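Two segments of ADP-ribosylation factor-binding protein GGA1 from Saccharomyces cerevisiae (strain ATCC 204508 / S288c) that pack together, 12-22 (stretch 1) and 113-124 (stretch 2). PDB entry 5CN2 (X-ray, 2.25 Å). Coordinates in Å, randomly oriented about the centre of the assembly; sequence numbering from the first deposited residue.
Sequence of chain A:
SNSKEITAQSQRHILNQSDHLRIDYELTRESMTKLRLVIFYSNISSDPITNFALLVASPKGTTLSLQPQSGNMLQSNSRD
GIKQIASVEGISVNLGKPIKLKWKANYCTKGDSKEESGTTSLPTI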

ATOM      1  N   ARG A  12       5.607  -8.385  -7.475  1.00 50.53           N
ATOM      2  CA  ARG A  12       4.987  -7.063  -7.324  1.00 42.68           C
ATOM      3  C   ARG A  12       3.596  -7.019  -7.894  1.00 41.25           C
ATOM      4  O   ARG A  12       3.431  -7.076  -9.107  1.00 39.41           O
ATOM      5  CB  ARG A  12       5.797  -5.988  -8.022  1.00 44.12           C
ATOM      6  CG  ARG A  12       7.070  -5.651  -7.310  1.00 43.45           C
ATOM      7  CD  ARG A  12       6.828  -4.821  -6.067  1.00 40.39           C
ATOM      8  NE  ARG A  12       8.138  -4.418  -5.605  1.00 37.65           N
ATOM      9  CZ  ARG A  12       8.659  -3.208  -5.718  1.00 34.94           C
ATOM     10  NH1 ARG A  12       7.964  -2.196  -6.222  1.00 34.36           N
ATOM     11  NH2 ARG A  12       9.893  -3.008  -5.271  1.00 35.82           N
ATOM     12  N   HIS A  13       2.608  -6.904  -7.006  1.00 37.65           N
ATOM     13  CA  HIS A  13       1.224  -6.809  -7.360  1.00 36.60           C
ATOM     14  C   HIS A  13       0.864  -5.323  -7.298  1.00 38.02           C
ATOM     15  O   HIS A  13       1.427  -4.581  -6.507  1.00 35.35           O
ATOM     16  CB  HIS A  13       0.380  -7.622  -6.369  1.00 39.06           C
ATOM     17  CG  HIS A  13       0.876  -9.027  -6.155  1.00 41.06           C
ATOM     18  ND1 HIS A  13       0.415 -10.104  -6.889  1.00 39.51           N
ATOM     19  CD2 HIS A  13       1.778  -9.534  -5.277  1.00 40.31           C
ATOM     20  CE1 HIS A  13       1.022 -11.205  -6.482  1.00 39.09           C
ATOM     21  NE2 HIS A  13       1.848 -10.889  -5.501  1.00 41.42           N
ATOM     22  N   ILE A  14      -0.061  -4.891  -8.144  1.00 42.00           N
ATOM     23  CA  ILE A  14      -0.385  -3.482  -8.262  1.00 41.38           C
ATOM     24  C   ILE A  14      -1.624  -3.223  -7.453  1.00 41.24           C
ATOM     25  O   ILE A  14      -2.661  -3.816  -7.703  1.00 41.40           O
ATOM     26  CB  ILE A  14      -0.609  -3.063  -9.731  1.00 45.95           C
ATOM     27  CG1 ILE A  14       0.703  -3.249 -10.518  1.00 49.46           C
ATOM     28  CG2 ILE A  14      -1.062  -1.610  -9.816  1.00 45.16           C
ATOM     29  CD1 ILE A  14       0.640  -2.851 -11.981  1.00 50.75           C
ATOM     30  N   LEU A  15      -1.500  -2.346  -6.464  1.00 42.70           N
ATOM     31  CA  LEU A  15      -2.639  -1.906  -5.675  1.00 41.01           C
ATOM     32  C   LEU A  15      -3.365  -0.804  -6.438  1.00 37.40           C
ATOM     33  O   LEU A  15      -4.588  -0.780  -6.525  1.00 33.74           O
ATOM     34  CB  LEU A  15      -2.166  -1.359  -4.320  1.00 43.08           C
ATOM     35  CG  LEU A  15      -3.274  -1.120  -3.288  1.00 45.49           C
ATOM     36  CD1 LEU A  15      -3.684  -2.451  -2.695  1.00 48.77           C
ATOM     37  CD2 LEU A  15      -2.831  -0.185  -2.170  1.00 48.51           C
ATOM     38  N   ASN A  16      -2.600   0.120  -6.985  1.00 35.68           N
ATOM     39  CA  ASN A  16      -3.203   1.233  -7.699  1.00 36.85           C
ATOM     40  C   ASN A  16      -2.210   1.933  -8.621  1.00 37.36           C
ATOM     41  O   ASN A  16      -1.021   2.071  -8.307  1.00 38.02           O
ATOM     42  CB  ASN A  16      -3.780   2.247  -6.716  1.00 36.67           C
ATOM     43  CG  ASN A  16      -4.749   3.198  -7.381  1.00 39.02           C
ATOM     44  OD1 ASN A  16      -4.549   4.411  -7.395  1.00 45.31           O
ATOM     45  ND2 ASN A  16      -5.782   2.646  -7.970  1.00 38.09           N
ATOM     46  N   GLN A  17      -2.719   2.365  -9.761  1.00 38.57           N
ATOM     47  CA  GLN A  17      -1.952   3.148 -10.696  1.00 45.30           C
ATOM     48  C   GLN A  17      -2.809   4.296 -11.222  1.00 42.14           C
ATOM     49  O   GLN A  17      -3.793   4.061 -11.890  1.00 40.97           O
ATOM     50  CB  GLN A  17      -1.436   2.259 -11.852  1.00 47.81           C
ATOM     51  CG  GLN A  17      -0.262   2.902 -12.591  1.00 51.71           C
ATOM     52  CD  GLN A  17       0.737   1.908 -13.152  1.00 53.00           C
ATOM     53  OE1 GLN A  17       0.433   0.719 -13.324  1.00 57.42           O
ATOM     54  NE2 GLN A  17       1.948   2.390 -13.432  1.00 53.12           N
ATOM     55  N   SER A  18      -2.442   5.524 -10.860  1.00 43.02           N
ATOM     56  CA  SER A  18      -3.074   6.735 -11.373  1.00 42.01           C
ATOM     57  C   SER A  18      -2.086   7.306 -12.382  1.00 45.96           C
ATOM     58  O   SER A  18      -1.191   6.590 -12.841  1.00 41.61           O
ATOM     59  CB  SER A  18      -3.377   7.722 -10.229  1.00 43.18           C
ATOM     60  OG  SER A  18      -2.220   8.067  -9.466  1.00 43.19           O
ATOM     61  N   ASP A  19      -2.228   8.579 -12.746  1.00 51.96           N
ATOM     62  CA  ASP A  19      -1.290   9.197 -13.696  1.00 51.96           C
ATOM     63  C   ASP A  19      -0.012   9.690 -13.019  1.00 51.56           C
ATOM     64  O   ASP A  19       1.000   9.872 -13.672  1.00 53.54           O
ATOM     65  CB  ASP A  19      -1.962  10.363 -14.414  1.00 57.40           C
ATOM     66  CG  ASP A  19      -3.116   9.917 -15.284  1.00 60.91           C
ATOM     67  OD1 ASP A  19      -3.059   8.778 -15.795  1.00 61.16           O
ATOM     68  OD2 ASP A  19      -4.071  10.710 -15.455  1.00 63.67           O
ATOM     69  N   HIS A  20      -0.069   9.893 -11.707  1.00 51.66           N
ATOM     70  CA  HIS A  20       1.037  10.455 -10.936  1.00 49.37           C
ATOM     71  C   HIS A  20       1.760   9.465 -10.042  1.00 45.34           C
ATOM     72  O   HIS A  20       2.882   9.724  -9.638  1.00 44.39           O
ATOM     73  CB  HIS A  20       0.482  11.546 -10.037  1.00 50.22           C
ATOM     74  CG  HIS A  20      -0.389  12.501 -10.763  1.00 54.26           C
ATOM     75  ND1 HIS A  20       0.049  13.741 -11.169  1.00 56.94           N
ATOM     76  CD2 HIS A  20      -1.660  12.378 -11.213  1.00 58.11           C
ATOM     77  CE1 HIS A  20      -0.927  14.358 -11.810  1.00 59.41           C
ATOM     78  NE2 HIS A  20      -1.973  13.551 -11.855  1.00 62.72           N
ATOM     79  N   LEU A  21       1.108   8.356  -9.712  1.00 41.15           N
ATOM     80  CA  LEU A  21       1.545   7.515  -8.620  1.00 39.18           C
ATOM     81  C   LEU A  21       1.226   6.053  -8.891  1.00 36.80           C
ATOM     82  O   LEU A  21       0.134   5.729  -9.367  1.00 37.36           O
ATOM     83  CB  LEU A  21       0.818   7.942  -7.350  1.00 41.49           C
ATOM     84  CG  LEU A  21       1.189   7.173  -6.089  1.00 43.18           C
ATOM     85  CD1 LEU A  21       2.584   7.548  -5.633  1.00 43.75           C
ATOM     86  CD2 LEU A  21       0.193   7.454  -4.977  1.00 46.57           C
ATOM     87  N   ARG A  22       2.178   5.179  -8.593  1.00 33.81           N
ATOM     88  CA  ARG A  22       1.939   3.724  -8.611  1.00 33.08           C
ATOM     89  C   ARG A  22       2.227   3.173  -7.234  1.00 30.26           C
ATOM     90  O   ARG A  22       3.297   3.394  -6.694  1.00 29.43           O
ATOM     91  CB  ARG A  22       2.804   2.988  -9.634  1.00 31.96           C
ATOM     92  CG  ARG A  22       2.589   1.473  -9.592  1.00 34.48           C
ATOM     93  CD  ARG A  22       3.409   0.701 -10.616  1.00 37.04           C
ATOM     94  NE  ARG A  22       4.818   0.561 -10.237  1.00 37.46           N
ATOM     95  CZ  ARG A  22       5.804   1.353 -10.657  1.00 39.50           C
ATOM     96  NH1 ARG A  22       5.563   2.363 -11.480  1.00 41.21           N
ATOM     97  NH2 ARG A  22       7.050   1.135 -10.249  1.00 40.97           N
ATOM     98  N   SER A 113      -3.862  19.217  -4.705  1.00 40.00           N
ATOM     99  CA  SER A 113      -3.909  18.363  -3.524  1.00 41.86           C
ATOM    100  C   SER A 113      -4.781  17.167  -3.865  1.00 43.22           C
ATOM    101  O   SER A 113      -5.968  17.333  -4.181  1.00 43.17           O
ATOM    102  CB  SER A 113      -4.491  19.125  -2.338  1.00 41.83           C
ATOM    103  OG  SER A 113      -4.359  18.392  -1.145  1.00 41.22           O
ATOM    104  N   LYS A 114      -4.202  15.968  -3.827  1.00 42.63           N
ATOM    105  CA  LYS A 114      -4.865  14.803  -4.423  1.00 42.71           C
ATOM    106  C   LYS A 114      -5.166  13.737  -3.423  1.00 38.61           C
ATOM    107  O   LYS A 114      -4.535  13.653  -2.366  1.00 42.89           O
ATOM    108  CB  LYS A 114      -4.037  14.225  -5.566  1.00 42.99           C
ATOM    109  CG  LYS A 114      -3.557  15.302  -6.523  1.00 46.11           C
ATOM    110  CD  LYS A 114      -2.883  14.721  -7.748  1.00 48.59           C
ATOM    111  CE  LYS A 114      -3.791  14.706  -8.966  1.00 51.54           C
ATOM    112  NZ  LYS A 114      -3.546  15.903  -9.806  1.00 50.57           N
ATOM    113  N   GLU A 115      -6.159  12.933  -3.779  1.00 34.99           N
ATOM    114  CA  GLU A 115      -6.648  11.833  -2.978  1.00 35.15           C
ATOM    115  C   GLU A 115      -6.837  10.685  -3.938  1.00 37.72           C
ATOM    116  O   GLU A 115      -7.225  10.885  -5.099  1.00 40.03           O
ATOM    117  CB  GLU A 115      -8.000  12.169  -2.335  1.00 34.08           C
ATOM    118  N   GLU A 116      -6.541   9.484  -3.473  1.00 38.22           N
ATOM    119  CA  GLU A 116      -6.824   8.264  -4.217  1.00 37.52           C
ATOM    120  C   GLU A 116      -7.282   7.276  -3.183  1.00 35.60           C
ATOM    121  O   GLU A 116      -6.824   7.313  -2.060  1.00 34.92           O
ATOM    122  CB  GLU A 116      -5.574   7.730  -4.904  1.00 40.77           C
ATOM    123  CG  GLU A 116      -4.990   8.651  -5.970  1.00 42.28           C
ATOM    124  CD  GLU A 116      -3.610   8.217  -6.421  1.00 43.26           C
ATOM    125  OE1 GLU A 116      -3.223   7.065  -6.115  1.00 43.75           O
ATOM    126  OE2 GLU A 116      -2.910   9.024  -7.075  1.00 43.87           O
ATOM    127  N   SER A 117      -8.192   6.395  -3.554  1.00 35.70           N
ATOM    128  CA  SER A 117      -8.787   5.506  -2.587  1.00 36.49           C
ATOM    129  C   SER A 117      -9.324   4.289  -3.274  1.00 34.69           C
ATOM    130  O   SER A 117      -9.619   4.325  -4.443  1.00 33.53           O
ATOM    131  CB  SER A 117      -9.903   6.226  -1.825  1.00 35.95           C
ATOM    132  OG  SER A 117     -11.071   6.367  -2.617  1.00 37.92           O
ATOM    133  N   GLY A 118      -9.449   3.203  -2.534  1.00 34.32           N
ATOM    134  CA  GLY A 118      -9.959   2.000  -3.111  1.00 35.95           C
ATOM    135  C   GLY A 118     -10.139   0.901  -2.094  1.00 37.79           C
ATOM    136  O   GLY A 118      -9.851   1.060  -0.916  1.00 37.63           O
ATOM    137  N   THR A 119     -10.626  -0.221  -2.591  1.00 40.07           N
ATOM    138  CA  THR A 119     -10.742  -1.466  -1.859  1.00 41.09           C
ATOM    139  C   THR A 119     -10.189  -2.482  -2.824  1.00 43.09           C
ATOM    140  O   THR A 119     -10.665  -2.606  -3.943  1.00 51.93           O
ATOM    141  CB  THR A 119     -12.199  -1.776  -1.519  1.00 37.59           C
ATOM    142  OG1 THR A 119     -12.694  -0.741  -0.670  1.00 38.23           O
ATOM    143  CG2 THR A 119     -12.327  -3.105  -0.796  1.00 37.55           C
ATOM    144  N   THR A 120      -9.165  -3.185  -2.410  1.00 43.94           N
ATOM    145  CA  THR A 120      -8.459  -4.062  -3.289  1.00 43.33           C
ATOM    146  C   THR A 120      -8.422  -5.426  -2.622  1.00 46.01           C
ATOM    147  O   THR A 120      -8.145  -5.515  -1.425  1.00 42.85           O
ATOM    148  CB  THR A 120      -7.061  -3.482  -3.503  1.00 47.77           C
ATOM    149  OG1 THR A 120      -7.179  -2.224  -4.209  1.00 52.85           O
ATOM    150  CG2 THR A 120      -6.160  -4.456  -4.257  1.00 47.29           C
ATOM    151  N   SER A 121      -8.727  -6.478  -3.382  1.00 45.53           N
ATOM    152  CA  SER A 121      -8.627  -7.842  -2.872  1.00 49.81           C
ATOM    153  C   SER A 121      -7.197  -8.295  -3.033  1.00 47.82           C
ATOM    154  O   SER A 121      -6.639  -8.197  -4.109  1.00 50.16           O
ATOM    155  CB  SER A 121      -9.544  -8.830  -3.622  1.00 50.97           C
ATOM    156  OG  SER A 121     -10.553  -8.163  -4.356  1.00 57.61           O
ATOM    157  N   LEU A 122      -6.614  -8.821  -1.973  1.00 48.21           N
ATOM    158  CA  LEU A 122      -5.257  -9.355  -2.038  1.00 50.40           C
ATOM    159  C   LEU A 122      -5.262 -10.804  -2.528  1.00 50.50           C
ATOM    160  O   LEU A 122      -6.065 -11.602  -2.077  1.00 48.02           O
ATOM    161  CB  LEU A 122      -4.604  -9.305  -0.652  1.00 49.25           C
ATOM    162  CG  LEU A 122      -4.712  -7.975   0.096  1.00 50.88           C
ATOM    163  CD1 LEU A 122      -3.906  -8.077   1.389  1.00 52.51           C
ATOM    164  CD2 LEU A 122      -4.263  -6.802  -0.776  1.00 47.88           C
ATOM    165  N   PRO A 123      -4.328 -11.168  -3.410  1.00 53.75           N
ATOM    166  CA  PRO A 123      -4.298 -12.551  -3.904  1.00 59.01           C
ATOM    167  C   PRO A 123      -4.017 -13.618  -2.828  1.00 60.79           C
ATOM    168  O   PRO A 123      -3.830 -13.283  -1.647  1.00 64.74           O
ATOM    169  CB  PRO A 123      -3.173 -12.517  -4.944  1.00 56.62           C
ATOM    170  CG  PRO A 123      -2.275 -11.411  -4.494  1.00 56.43           C
ATOM    171  CD  PRO A 123      -3.204 -10.371  -3.938  1.00 56.04           C
ATOM    172  N   THR A 124      -3.952 -14.877  -3.275  1.00 68.04           N
ATOM    173  CA  THR A 124      -3.904 -16.088  -2.420  1.00 69.50           C
ATOM    174  C   THR A 124      -2.711 -16.299  -1.495  1.00 65.65           C
ATOM    175  O   THR A 124      -1.551 -16.306  -1.903  1.00 71.12           O
ATOM    176  CB  THR A 124      -4.001 -17.376  -3.268  1.00 75.74           C
ATOM    177  OG1 THR A 124      -5.080 -17.255  -4.206  1.00 82.42           O
ATOM    178  CG2 THR A 124      -4.217 -18.626  -2.372  1.00 75.20           C
TER
HETATM  179  O   HOH W   1      -1.741   5.342  -7.344  1.00 39.54           O

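The direct contacts between the two stretches are made by side chains, in a narrow, mixed contact where one partly exposed glutamate, E116, forms the polar centre and CH-pi and aliphatic contacts extend it along the strand. About 437 Å² is buried in total, and no backbone hydrogen bond links the two segments; the nearest pair in the register, L15 CA and T120 CA, is still 6.6 Å apart. Alternation along the extended strand of stretch 2 turns K114, E116 and T120 toward stretch 1, while S117, T119 and S121 point away.

E116 contributes the most covered surface of any residue here, 88 Å². Its side chain, with chi1 m and chi2 t, extends its carboxylate to the turn of stretch 1, where S18 OG donates a hydrogen bond to E116 OE2 at 2.7 Å. The short serine side chain, in the p rotamer, suits this close approach. The turn itself is held by a backbone hydrogen bond from S18 N to L21 O (3.0 Å). Water 1 lies 2.8 Å from L21 O and 2.6 Å from E116 OE1, bridging the turn and the glutamate. L21 CD2 packs 3.6 Å from E116 OE1, so the buried leucine lines the carboxylate with a nonpolar methyl.

Beyond this centre, H20 offers a ring face to the aliphatic part of K114, whose CE lies 4.0 Å from the centroid of the H20 ring, 26° off the normal. A similar arrangement recurs at the far end, where P123 CG sits 4.0 Å from the centroid of the H13 ring and 20° off its normal; the compact pyrrolidine ring can lie over the imidazole. Between them, L15 starts sideways but bends its end inward, bringing L15 CD1 to 3.5 Å from T120 CG2, the closest approach; T120 OG1, also near L15 CD1 at 3.8 Å, is hydrogen-bonded elsewhere in the structure.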